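Local coordinates for alginate lyase, family PL7 (Zobellia galactanivorans, PDB 3ZPY), which probably cleaves the polysaccharide alginate by beta-elimination, and is the catalytic domain of a longer marine bacterial PL7 lyase, at residues Asn2-Ser6 against Tyr42-Ser46; Phe60-Arg64 against Val219-Leu223; Met99-Val105 against Leu119-Gln123; Asn106-Gln110 against Ser234-Val238. All coordinates share one frame; numbering follows the deposited sequence.

Contact 1 (Asn2-Ser6 against Tyr42-Ser46); sequences NSPAS and YNTYS
Ser3 OG is gripped from two sides. It donates to Asn43 O across the contact at 2.8 Å, and it accepts from Ser6 N at 3.0 Å, with an N-H...O angle of 156°. Ser3 is therefore the N-cap of the short helix 4-8. Its hydroxyl lies between the backbone N and the carbonyl carbon (chi1 72°), which lets it meet both partners. An alanine here would probably leave Ser6 N without its cap and Asn43 O without this donor.

The tight part lies around Pro4 and Ala5, both buried. Pro4 CD sits 3.3 Å from Tyr45 O, and the ring also packs on Phe51 and Thr53. Ala5 CB rests 3.8 Å from Tyr42 CE1. The hydroxyl of Tyr42 is held by Trp15 O, beyond the two segments. A water fills the angle between helix and loop: it accepts from Ala5 N at 2.9 Å and donates to Tyr42 O and to Tyr45 O.

The solvent side is looser, at Ser46. It touches the edge of the proline, its CB 3.8 Å from Pro4 CD and its OG about as near to Pro4 CG. Asn43 is exposed yet well engaged. Its CG is anti to the backbone N (chi1 -171°), and this carries Asn43 OD1 to 3.0 Å from Ser6 OG.

The chemistry is that of a capped helix start docked on a loop. Polar bonds to backbone atoms, direct and through water, hold the helix start to the loop alongside the packing of Pro4 and Ala5.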
loop_
_atom_site.group_PDB
_atom_site.type_symbol
_atom_site.label_atom_id
_atom_site.label_comp_id
_atom_site.label_asym_id
_atom_site.label_seq_id
_atom_site.Cartn_x
_atom_site.Cartn_y
_atom_site.Cartn_z
ATOM N N ASN A 2 4.136 18.030 15.273
ATOM C CA ASN A 2 2.893 17.460 14.930
ATOM C C ASN A 2 2.916 16.821 13.552
ATOM O O ASN A 2 1.887 16.558 12.980
ATOM C CB ASN A 2 1.899 18.647 14.783
ATOM C CG ASN A 2 1.678 19.345 16.071
ATOM O OD1 ASN A 2 1.431 18.708 17.078
ATOM N ND2 ASN A 2 1.762 20.687 16.038
ATOM N N SER A 3 4.099 16.615 13.015
ATOM C CA SER A 3 4.173 16.195 11.625
ATOM C C SER A 3 3.711 14.729 11.464
ATOM O O SER A 3 3.856 13.898 12.335
ATOM C CB SER A 3 5.612 16.297 11.100
ATOM O OG SER A 3 6.438 15.289 11.638
ATOM N N PRO A 4 3.304 14.393 10.233
ATOM C CA PRO A 4 2.939 12.982 9.974
ATOM C C PRO A 4 4.129 12.028 10.306
ATOM O O PRO A 4 3.934 10.935 10.885
ATOM C CB PRO A 4 2.515 13.008 8.482
ATOM C CG PRO A 4 2.036 14.412 8.252
ATOM C CD PRO A 4 2.921 15.280 9.109
ATOM N N ALA A 5 5.348 12.391 9.888
ATOM C CA ALA A 5 6.476 11.501 10.133
ATOM C C ALA A 5 6.712 11.281 11.634
ATOM O O ALA A 5 6.978 10.172 12.083
ATOM C CB ALA A 5 7.729 12.050 9.438
ATOM N N SER A 6 6.534 12.348 12.409
ATOM C CA SER A 6 6.686 12.256 13.893
ATOM C C SER A 6 5.553 11.376 14.526
ATOM O O SER A 6 5.826 10.499 15.330
ATOM C CB SER A 6 6.645 13.690 14.485
ATOM O OG SER A 6 7.860 14.337 14.240
ATOM N N TYR A 42 11.658 15.736 4.915
ATOM C CA TYR A 42 10.990 14.564 5.357
ATOM C C TYR A 42 10.181 14.772 6.674
ATOM O O TYR A 42 8.973 14.401 6.716
ATOM C CB TYR A 42 12.046 13.441 5.611
ATOM C CG TYR A 42 11.438 12.071 5.837
ATOM C CD1 TYR A 42 10.865 11.704 7.056
ATOM C CD2 TYR A 42 11.411 11.183 4.780
ATOM C CE1 TYR A 42 10.343 10.419 7.231
ATOM C CE2 TYR A 42 10.890 9.886 4.920
ATOM C CZ TYR A 42 10.316 9.511 6.137
ATOM O OH TYR A 42 9.801 8.231 6.248
ATOM N N ASN A 43 10.827 15.343 7.734
ATOM C CA ASN A 43 10.153 15.340 9.015
ATOM C C ASN A 43 9.142 16.454 9.132
ATOM O O ASN A 43 8.483 16.512 10.137
ATOM C CB ASN A 43 11.142 15.415 10.197
ATOM C CG ASN A 43 10.439 15.178 11.609
ATOM O OD1 ASN A 43 9.656 14.193 11.819
ATOM N ND2 ASN A 43 10.740 16.068 12.568
ATOM N N THR A 44 9.039 17.360 8.187
ATOM C CA THR A 44 7.935 18.344 8.156
ATOM C C THR A 44 6.911 18.145 7.047
ATOM O O THR A 44 5.904 18.855 7.023
ATOM C CB THR A 44 8.448 19.773 8.135
ATOM O OG1 THR A 44 9.204 19.986 6.932
ATOM C CG2 THR A 44 9.403 20.071 9.242
ATOM N N TYR A 45 7.136 17.181 6.167
ATOM C CA TYR A 45 6.202 17.036 5.048
ATOM C C TYR A 45 4.757 16.757 5.487
ATOM O O TYR A 45 4.493 15.775 6.204
ATOM C CB TYR A 45 6.659 15.915 4.104
ATOM C CG TYR A 45 5.710 15.697 2.952
ATOM C CD1 TYR A 45 5.264 16.762 2.160
ATOM C CD2 TYR A 45 5.156 14.449 2.735
ATOM C CE1 TYR A 45 4.378 16.552 1.109
ATOM C CE2 TYR A 45 4.232 14.233 1.714
ATOM C CZ TYR A 45 3.807 15.283 0.939
ATOM O OH TYR A 45 2.902 15.057 -0.104
ATOM N N SER A 46 3.818 17.552 4.941
ATOM C CA SER A 46 2.396 17.351 5.158
ATOM C C SER A 46 1.697 18.090 4.025
ATOM O O SER A 46 2.024 19.249 3.761
ATOM C CB SER A 46 1.978 17.898 6.546
ATOM O OG SER A 46 0.615 17.638 6.804
HETATM O O HOH W 1 6.158 14.397 7.959
#

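Contact 2 (Phe60-Arg64 against Val219-Leu223); sequences FKCYR and VGNYL
Phe60 and Cys62 meet Gly220, Asn221 and Leu223 in a buried contact between the two sheets of the beta-jelly roll. Strand 58-63 belongs to one sheet and strand 221-223 to the other. Their short segments run nearly parallel, at 16°, with axes 7.1 Å apart.

Asn221 supplies the only hydrogen bond between the segments. Its CG is anti to the backbone N (chi1 -173°), which points the amide across the gap. ND2 donates to Phe60 O at 3.0 Å, with an N-H...O angle of 160°. The carbonyl oxygen lies near the plane of the amide, but ND2 stands above the carbonyl plane. A leucine in its place has no N-H to offer and would probably leave Phe60 O without this donor.

Gly220 CA lies over one face of the Phe60 ring, 3.9 Å from the centroid, as a CH-pi contact. The chain turns a corner here, with backbone angles that call for glycine. A CB would also crowd Phe60 CD2.

Leu223 CG touches Cys62 SG at 4.0 Å. Its CD1 reaches further, to 3.4 Å from Tyr63 C.

One side-chain hydrogen bond thus gives a backbone carbonyl of one sheet a donor from the other, inside a mostly apolar interface.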
loop_
_atom_site.group_PDB
_atom_site.type_symbol
_atom_site.label_atom_id
_atom_site.label_comp_id
_atom_site.label_asym_id
_atom_site.label_seq_id
_atom_site.Cartn_x
_atom_site.Cartn_y
_atom_site.Cartn_z
ATOM N N PHE A 60 -3.460 8.687 4.050
ATOM C CA PHE A 60 -2.941 8.572 2.672
ATOM C C PHE A 60 -4.116 8.684 1.819
ATOM O O PHE A 60 -4.975 7.773 1.773
ATOM C CB PHE A 60 -2.305 7.195 2.514
ATOM C CG PHE A 60 -1.115 6.959 3.440
ATOM C CD1 PHE A 60 -1.330 6.640 4.811
ATOM C CD2 PHE A 60 0.206 7.024 2.948
ATOM C CE1 PHE A 60 -0.215 6.420 5.658
ATOM C CE2 PHE A 60 1.269 6.845 3.789
ATOM C CZ PHE A 60 1.067 6.479 5.124
ATOM N N LYS A 61 -4.172 9.837 1.092
ATOM C CA LYS A 61 -5.346 10.154 0.260
ATOM C C LYS A 61 -4.864 10.211 -1.236
ATOM O O LYS A 61 -3.933 11.008 -1.560
ATOM C CB LYS A 61 -5.893 11.586 0.722
ATOM C CG LYS A 61 -7.227 11.892 0.106
ATOM C CD LYS A 61 -7.851 13.148 0.671
ATOM C CE LYS A 61 -9.214 13.413 0.120
ATOM N NZ LYS A 61 -9.858 14.520 0.862
ATOM N N CYS A 62 -5.478 9.361 -2.044
ATOM C CA CYS A 62 -5.069 9.259 -3.463
ATOM C C CYS A 62 -6.307 9.288 -4.330
ATOM O O CYS A 62 -7.379 8.833 -3.913
ATOM C CB CYS A 62 -4.178 7.968 -3.635
ATOM S SG CYS A 62 -3.381 7.877 -5.236
ATOM N N TYR A 63 -6.165 9.798 -5.543
ATOM C CA TYR A 63 -7.335 10.131 -6.335
ATOM C C TYR A 63 -7.310 9.364 -7.637
ATOM O O TYR A 63 -6.237 9.184 -8.226
ATOM C CB TYR A 63 -7.399 11.661 -6.687
ATOM C CG TYR A 63 -7.385 12.521 -5.458
ATOM C CD1 TYR A 63 -6.181 12.723 -4.743
ATOM C CD2 TYR A 63 -8.563 13.201 -5.052
ATOM C CE1 TYR A 63 -6.126 13.458 -3.588
ATOM C CE2 TYR A 63 -8.512 13.983 -3.863
ATOM C CZ TYR A 63 -7.268 14.170 -3.227
ATOM O OH TYR A 63 -7.250 14.872 -2.033
ATOM N N ARG A 64 -8.490 8.915 -8.058
ATOM C CA ARG A 64 -8.668 8.365 -9.417
ATOM C C ARG A 64 -8.110 9.383 -10.407
ATOM O O ARG A 64 -8.375 10.607 -10.314
ATOM C CB ARG A 64 -10.203 8.281 -9.633
ATOM C CG ARG A 64 -10.646 7.619 -10.958
ATOM C CD ARG A 64 -12.176 7.625 -11.005
ATOM N NE ARG A 64 -12.729 6.721 -12.035
ATOM C CZ ARG A 64 -13.189 7.094 -13.225
ATOM N NH1 ARG A 64 -13.011 8.324 -13.691
ATOM N NH2 ARG A 64 -13.826 6.210 -13.984
ATOM N N VAL A 219 3.353 0.315 2.348
ATOM C CA VAL A 219 2.097 0.453 3.098
ATOM C C VAL A 219 1.589 1.870 2.888
ATOM O O VAL A 219 2.369 2.836 2.842
ATOM C CB VAL A 219 2.281 0.146 4.630
ATOM C CG1 VAL A 219 3.220 1.157 5.314
ATOM C CG2 VAL A 219 0.995 0.063 5.390
ATOM N N GLY A 220 0.269 2.007 2.794
ATOM C CA GLY A 220 -0.243 3.334 2.418
ATOM C C GLY A 220 -1.568 3.124 1.657
ATOM O O GLY A 220 -2.434 2.264 2.008
ATOM N N ASN A 221 -1.642 3.868 0.527
ATOM C CA ASN A 221 -2.834 3.836 -0.332
ATOM C C ASN A 221 -2.406 3.751 -1.798
ATOM O O ASN A 221 -2.051 4.756 -2.403
ATOM C CB ASN A 221 -3.677 5.098 -0.095
ATOM C CG ASN A 221 -4.978 5.078 -0.792
ATOM O OD1 ASN A 221 -5.270 4.130 -1.563
ATOM N ND2 ASN A 221 -5.765 6.118 -0.583
ATOM N N TYR A 222 -2.542 2.540 -2.327
ATOM C CA TYR A 222 -2.246 2.252 -3.758
ATOM C C TYR A 222 -3.579 1.982 -4.352
ATOM O O TYR A 222 -4.163 0.940 -4.142
ATOM C CB TYR A 222 -1.278 1.031 -3.797
ATOM C CG TYR A 222 -0.795 0.582 -5.165
ATOM C CD1 TYR A 222 -0.775 1.429 -6.268
ATOM C CD2 TYR A 222 -0.259 -0.701 -5.256
ATOM C CE1 TYR A 222 -0.311 0.960 -7.488
ATOM C CE2 TYR A 222 0.192 -1.163 -6.420
ATOM C CZ TYR A 222 0.209 -0.319 -7.543
ATOM O OH TYR A 222 0.739 -0.720 -8.829
ATOM N N LEU A 223 -4.087 2.894 -5.192
ATOM C CA LEU A 223 -5.427 2.613 -5.812
ATOM C C LEU A 223 -5.298 1.487 -6.758
ATOM O O LEU A 223 -4.192 1.209 -7.287
ATOM C CB LEU A 223 -5.985 3.854 -6.539
ATOM C CG LEU A 223 -6.174 5.107 -5.682
ATOM C CD1 LEU A 223 -6.933 6.173 -6.478
ATOM C CD2 LEU A 223 -6.862 4.813 -4.361
#

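Contact 3 (Met99-Val105 against Leu119-Gln123)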
loop_
_atom_site.group_PDB
_atom_site.type_symbol
_atom_site.label_atom_id
_atom_site.label_comp_id
_atom_site.label_asym_id
_atom_site.label_seq_id
_atom_site.Cartn_x
_atom_site.Cartn_y
_atom_site.Cartn_z
ATOM N N MET A 99 5.396 -7.037 8.801
ATOM C CA MET A 99 4.954 -5.679 8.912
ATOM C C MET A 99 3.699 -5.694 9.680
ATOM O O MET A 99 2.781 -6.444 9.375
ATOM C CB MET A 99 4.724 -5.050 7.535
ATOM C CG MET A 99 4.176 -3.640 7.651
ATOM S SD MET A 99 4.139 -2.761 6.034
ATOM C CE MET A 99 2.893 -3.709 5.106
ATOM N N GLU A 100 3.664 -4.887 10.774
ATOM C CA GLU A 100 2.400 -4.698 11.551
ATOM C C GLU A 100 1.938 -3.254 11.412
ATOM O O GLU A 100 2.735 -2.321 11.437
ATOM C CB GLU A 100 2.647 -4.994 12.995
ATOM C CG GLU A 100 2.919 -6.469 13.249
ATOM C CD GLU A 100 3.362 -6.772 14.655
ATOM O OE1 GLU A 100 4.531 -6.411 14.911
ATOM O OE2 GLU A 100 2.579 -7.269 15.435
ATOM N N TRP A 101 0.631 -3.096 11.216
ATOM C CA TRP A 101 0.047 -1.743 11.158
ATOM C C TRP A 101 -1.387 -1.808 11.485
ATOM O O TRP A 101 -2.076 -2.802 11.212
ATOM C CB TRP A 101 0.277 -1.115 9.762
ATOM C CG TRP A 101 -0.436 -1.640 8.562
ATOM C CD1 TRP A 101 -1.332 -0.876 7.795
ATOM C CD2 TRP A 101 -0.363 -2.932 7.910
ATOM N NE1 TRP A 101 -1.792 -1.595 6.750
ATOM C CE2 TRP A 101 -1.246 -2.854 6.744
ATOM C CE3 TRP A 101 0.358 -4.090 8.126
ATOM C CZ2 TRP A 101 -1.384 -3.961 5.860
ATOM C CZ3 TRP A 101 0.210 -5.168 7.256
ATOM C CH2 TRP A 101 -0.677 -5.113 6.172
ATOM N N THR A 102 -1.882 -0.742 12.061
ATOM C CA THR A 102 -3.274 -0.642 12.440
ATOM C C THR A 102 -3.881 0.267 11.403
ATOM O O THR A 102 -3.399 1.394 11.176
ATOM C CB THR A 102 -3.358 -0.058 13.888
ATOM O OG1 THR A 102 -2.743 -0.994 14.767
ATOM C CG2 THR A 102 -4.832 0.192 14.324
ATOM N N VAL A 103 -4.957 -0.180 10.860
ATOM C CA VAL A 103 -5.472 0.532 9.600
ATOM C C VAL A 103 -6.985 0.685 9.674
ATOM O O VAL A 103 -7.714 -0.143 10.264
ATOM C CB VAL A 103 -5.074 -0.308 8.334
ATOM C CG1 VAL A 103 -5.866 -1.643 8.218
ATOM C CG2 VAL A 103 -5.243 0.518 7.048
ATOM N N GLN A 104 -7.445 1.751 9.002
ATOM C CA GLN A 104 -8.819 1.790 8.474
ATOM C C GLN A 104 -8.818 2.269 7.044
ATOM O O GLN A 104 -7.866 2.934 6.590
ATOM C CB GLN A 104 -9.690 2.749 9.243
ATOM C CG GLN A 104 -9.765 2.551 10.785
ATOM C CD GLN A 104 -10.898 3.332 11.354
ATOM O OE1 GLN A 104 -11.493 4.204 10.627
ATOM N NE2 GLN A 104 -11.247 3.092 12.600
ATOM N N VAL A 105 -9.859 1.841 6.340
ATOM C CA VAL A 105 -10.103 2.401 5.006
ATOM C C VAL A 105 -11.393 3.204 5.220
ATOM O O VAL A 105 -12.411 2.617 5.664
ATOM C CB VAL A 105 -10.170 1.372 3.879
ATOM C CG1 VAL A 105 -10.505 2.088 2.561
ATOM C CG2 VAL A 105 -8.887 0.540 3.849
ATOM N N LEU A 119 -8.882 -0.538 -3.318
ATOM C CA LEU A 119 -7.560 -0.041 -3.157
ATOM C C LEU A 119 -6.749 -1.014 -2.301
ATOM O O LEU A 119 -7.319 -1.905 -1.643
ATOM C CB LEU A 119 -7.593 1.338 -2.524
ATOM C CG LEU A 119 -8.179 1.454 -1.055
ATOM C CD1 LEU A 119 -7.210 1.033 0.045
ATOM C CD2 LEU A 119 -8.564 2.924 -0.793
ATOM N N CYS A 120 -5.408 -0.822 -2.326
ATOM C CA CYS A 120 -4.454 -1.666 -1.612
ATOM C C CYS A 120 -3.817 -0.863 -0.491
ATOM O O CYS A 120 -3.310 0.221 -0.714
ATOM C CB CYS A 120 -3.389 -2.091 -2.645
ATOM S SG CYS A 120 -1.965 -2.908 -1.857
ATOM N N PHE A 121 -3.897 -1.407 0.696
ATOM C CA PHE A 121 -3.416 -0.690 1.910
ATOM C C PHE A 121 -2.167 -1.409 2.525
ATOM O O PHE A 121 -1.746 -1.028 3.630
ATOM C CB PHE A 121 -4.548 -0.458 2.909
ATOM C CG PHE A 121 -5.253 -1.722 3.377
ATOM C CD1 PHE A 121 -4.783 -2.480 4.440
ATOM C CD2 PHE A 121 -6.494 -2.107 2.827
ATOM C CE1 PHE A 121 -5.457 -3.595 4.895
ATOM C CE2 PHE A 121 -7.142 -3.236 3.233
ATOM C CZ PHE A 121 -6.627 -4.010 4.295
ATOM N N GLY A 122 -1.636 -2.492 1.896
ATOM C CA GLY A 122 -0.326 -2.981 2.318
ATOM C C GLY A 122 0.116 -3.982 1.266
ATOM O O GLY A 122 -0.721 -4.607 0.599
ATOM N N GLN A 123 1.430 -4.099 1.118
ATOM C CA GLN A 123 2.017 -4.949 0.090
ATOM C C GLN A 123 3.335 -5.552 0.512
ATOM O O GLN A 123 4.037 -4.957 1.335
ATOM C CB GLN A 123 2.364 -4.206 -1.207
ATOM C CG GLN A 123 1.325 -3.342 -1.901
ATOM C CD GLN A 123 2.098 -2.453 -2.904
ATOM O OE1 GLN A 123 1.997 -1.223 -2.829
ATOM N NE2 GLN A 123 2.892 -3.038 -3.730
#
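Phe121 O lies against the indole of Trp101. NE1 is the nearest ring atom, at 3.2 Å, and CE2 and CZ2 follow closely. The same nitrogen also meets the Phe121 ring at its edge, in the ring plane, 3.9 Å from Phe121 CD1. The two side chains cross at about a right angle. Trp101 has its CG between the backbone N and the carbonyl carbon (chi1 70°), and this turns the indole towards the other strand.

Gly122 takes the space beside the indole, with its CA 3.8 Å from Trp101 CZ2. A CB on this residue would fall 2.4 Å from Trp101 CZ2, a plain clash. Met99 CE stands over one face of the Trp101 ring, 3.7 Å above its plane and towards the rim.

This is the core between the two sheets of the jelly-roll sandwich. Strand 96-107 lies in one sheet and strand 117-125 in the other, and the touching parts run in opposite directions. Phe121 and Gly122 form a classic beta bulge, both facing Val142 of the neighbouring strand 138-146. The chain turns a corner at Phe121, whose ring projects into the core.

Val103 and Val105 meet that ring obliquely. Val103 CG1 approaches CE1 of Phe121 to 3.9 Å. Val105 CG2 comes to 3.7 Å from Phe121 CD2, on the same side of the ring plane as Val103 CG1. Phe144 meets the ring edge-to-face. Past the ring, Val105 and Leu119 slide by each other in opposite directions, with Val105 CG1 4.0 Å from Leu119 CD2.

Contact 4 (Asn106-Gln110 against Ser234-Val238)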
loop_
_atom_site.group_PDB
_atom_site.type_symbol
_atom_site.label_atom_id
_atom_site.label_comp_id
_atom_site.label_asym_id
_atom_site.label_seq_id
_atom_site.Cartn_x
_atom_site.Cartn_y
_atom_site.Cartn_z
ATOM N N ASN A 106 -11.378 4.509 4.862
ATOM C CA ASN A 106 -12.483 5.335 5.078
ATOM C C ASN A 106 -13.284 5.669 3.798
ATOM O O ASN A 106 -14.351 6.201 3.907
ATOM C CB ASN A 106 -12.000 6.646 5.701
ATOM C CG ASN A 106 -11.288 6.394 7.058
ATOM O OD1 ASN A 106 -11.911 5.880 7.996
ATOM N ND2 ASN A 106 -9.977 6.590 7.093
ATOM N N GLN A 107 -12.758 5.373 2.604
ATOM C CA GLN A 107 -13.413 5.745 1.368
ATOM C C GLN A 107 -12.738 4.952 0.273
ATOM O O GLN A 107 -11.505 4.863 0.248
ATOM C CB GLN A 107 -13.156 7.263 1.065
ATOM C CG GLN A 107 -13.873 7.772 -0.163
ATOM C CD GLN A 107 -15.379 8.013 -0.044
ATOM O OE1 GLN A 107 -15.930 8.197 0.978
ATOM N NE2 GLN A 107 -15.990 8.138 -1.137
ATOM N N LEU A 108 -13.561 4.411 -0.639
ATOM C CA LEU A 108 -13.054 3.743 -1.863
ATOM C C LEU A 108 -13.241 4.689 -3.049
ATOM O O LEU A 108 -14.169 5.531 -3.085
ATOM C CB LEU A 108 -13.844 2.461 -2.165
ATOM C CG LEU A 108 -13.609 1.383 -1.116
ATOM C CD1 LEU A 108 -14.490 0.191 -1.441
ATOM C CD2 LEU A 108 -12.154 1.072 -0.894
ATOM N N PRO A 109 -12.361 4.530 -4.079
ATOM C CA PRO A 109 -12.483 5.291 -5.301
ATOM C C PRO A 109 -13.481 4.609 -6.236
ATOM O O PRO A 109 -14.249 3.704 -5.795
ATOM C CB PRO A 109 -11.044 5.308 -5.817
ATOM C CG PRO A 109 -10.593 3.861 -5.482
ATOM C CD PRO A 109 -11.128 3.711 -4.040
ATOM N N GLN A 110 -13.474 5.020 -7.542
ATOM C CA GLN A 110 -14.397 4.433 -8.552
ATOM C C GLN A 110 -13.485 3.892 -9.628
ATOM O O GLN A 110 -12.622 4.676 -10.179
ATOM C CB GLN A 110 -15.284 5.500 -9.083
ATOM C CG GLN A 110 -16.110 5.045 -10.312
ATOM C CD GLN A 110 -17.048 6.110 -10.740
ATOM O OE1 GLN A 110 -17.324 7.032 -9.999
ATOM N NE2 GLN A 110 -17.563 5.999 -11.949
ATOM N N SER A 234 -13.114 11.645 -7.367
ATOM C CA SER A 234 -13.248 10.342 -6.682
ATOM C C SER A 234 -11.852 9.967 -6.066
ATOM O O SER A 234 -10.787 10.204 -6.647
ATOM C CB SER A 234 -13.508 9.293 -7.724
ATOM O OG SER A 234 -13.454 7.966 -7.259
ATOM N N TYR A 235 -11.841 9.392 -4.883
ATOM C CA TYR A 235 -10.593 9.196 -4.141
ATOM C C TYR A 235 -10.737 7.963 -3.245
ATOM O O TYR A 235 -11.893 7.547 -2.917
ATOM C CB TYR A 235 -10.133 10.452 -3.322
ATOM C CG TYR A 235 -11.085 10.797 -2.178
ATOM C CD1 TYR A 235 -12.310 11.407 -2.439
ATOM C CD2 TYR A 235 -10.853 10.298 -0.900
ATOM C CE1 TYR A 235 -13.194 11.714 -1.353
ATOM C CE2 TYR A 235 -11.717 10.574 0.173
ATOM C CZ TYR A 235 -12.898 11.245 -0.091
ATOM O OH TYR A 235 -13.747 11.499 0.965
ATOM N N GLY A 236 -9.596 7.463 -2.779
ATOM C CA GLY A 236 -9.615 6.535 -1.644
ATOM C C GLY A 236 -8.862 7.170 -0.485
ATOM O O GLY A 236 -8.059 8.104 -0.663
ATOM N N LEU A 237 -9.202 6.699 0.732
ATOM C CA LEU A 237 -8.593 7.238 1.918
ATOM C C LEU A 237 -8.293 6.072 2.885
ATOM O O LEU A 237 -9.177 5.347 3.224
ATOM C CB LEU A 237 -9.535 8.241 2.569
ATOM C CG LEU A 237 -8.975 8.988 3.780
ATOM C CD1 LEU A 237 -7.715 9.798 3.465
ATOM C CD2 LEU A 237 -10.018 9.896 4.458
ATOM N N VAL A 238 -7.031 5.957 3.241
ATOM C CA VAL A 238 -6.494 4.932 4.132
ATOM C C VAL A 238 -5.851 5.697 5.290
ATOM O O VAL A 238 -5.203 6.740 5.112
ATOM C CB VAL A 238 -5.422 4.057 3.468
ATOM C CG1 VAL A 238 -4.809 3.125 4.477
ATOM C CG2 VAL A 238 -5.966 3.318 2.250
HETATM O O HOH W 2 -14.434 8.580 -3.774
#
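Asn106 and Gln107 both pair with Leu237 in an antiparallel arrangement: Asn106 N donates to Leu237 O at 2.9 Å, and Leu237 N donates to Gln107 O at 3.0 Å. Two residues set against one in this way are consistent with a classic beta bulge. It lies where strands 96-107 and 235-247 are neighbours in one sheet of the jelly roll. Gln107 N is buried and has no partner in the model. Gly236 CA adds a CA-H...O contact to Gln107 O.

Gln107 and Tyr235 carry the side-chain contact. Gln107 has CG anti to its backbone N (chi1 -176°) and then bends at chi2. Its CG comes over one face of the Tyr235 ring, 3.9 Å from the centroid, in a CH-pi contact. The amide sits near the hydroxyl end, its plane 22° from the ring's; the side chains cross at about a right angle. Lys61 makes a cation-pi contact with the same tyrosine.

Beyond the pair the backbones stay close, with Leu108 CA 4.4 Å from Gly236 CA, but clear direct hydrogen bonds end. Pro109 has no N-H to give, and its CB packs 3.7 Å from Tyr235 C. Ser234 OG lies 3.0 Å from Gln110 N; its hydrogen bond is to Asn149 ND2.

A water bridges the segments: it accepts from Tyr235 N at 2.9 Å and Gln107 NE2 at 3.1 Å, and donates to Leu108 O.

From the N terminus, contact 1 closes first. It brings the loop 42-46 back onto helix 4-8 and is complete before the other three begin. Contact 2 opens at strand 58-63 and closes only at 219-223, joining the two sheets across a long loop. Contact 3 is nested inside that loop and joins the sheets again through strands 96-107 and 117-125. Contact 4 starts further along strand 96-107 and ends on strand 235-247, so it crosses both contacts 2 and 3. It works within one sheet. Contacts 2, 3 and 4 touch one another. Contact 1 stays apart, its centre about 18 Å from that of contact 2.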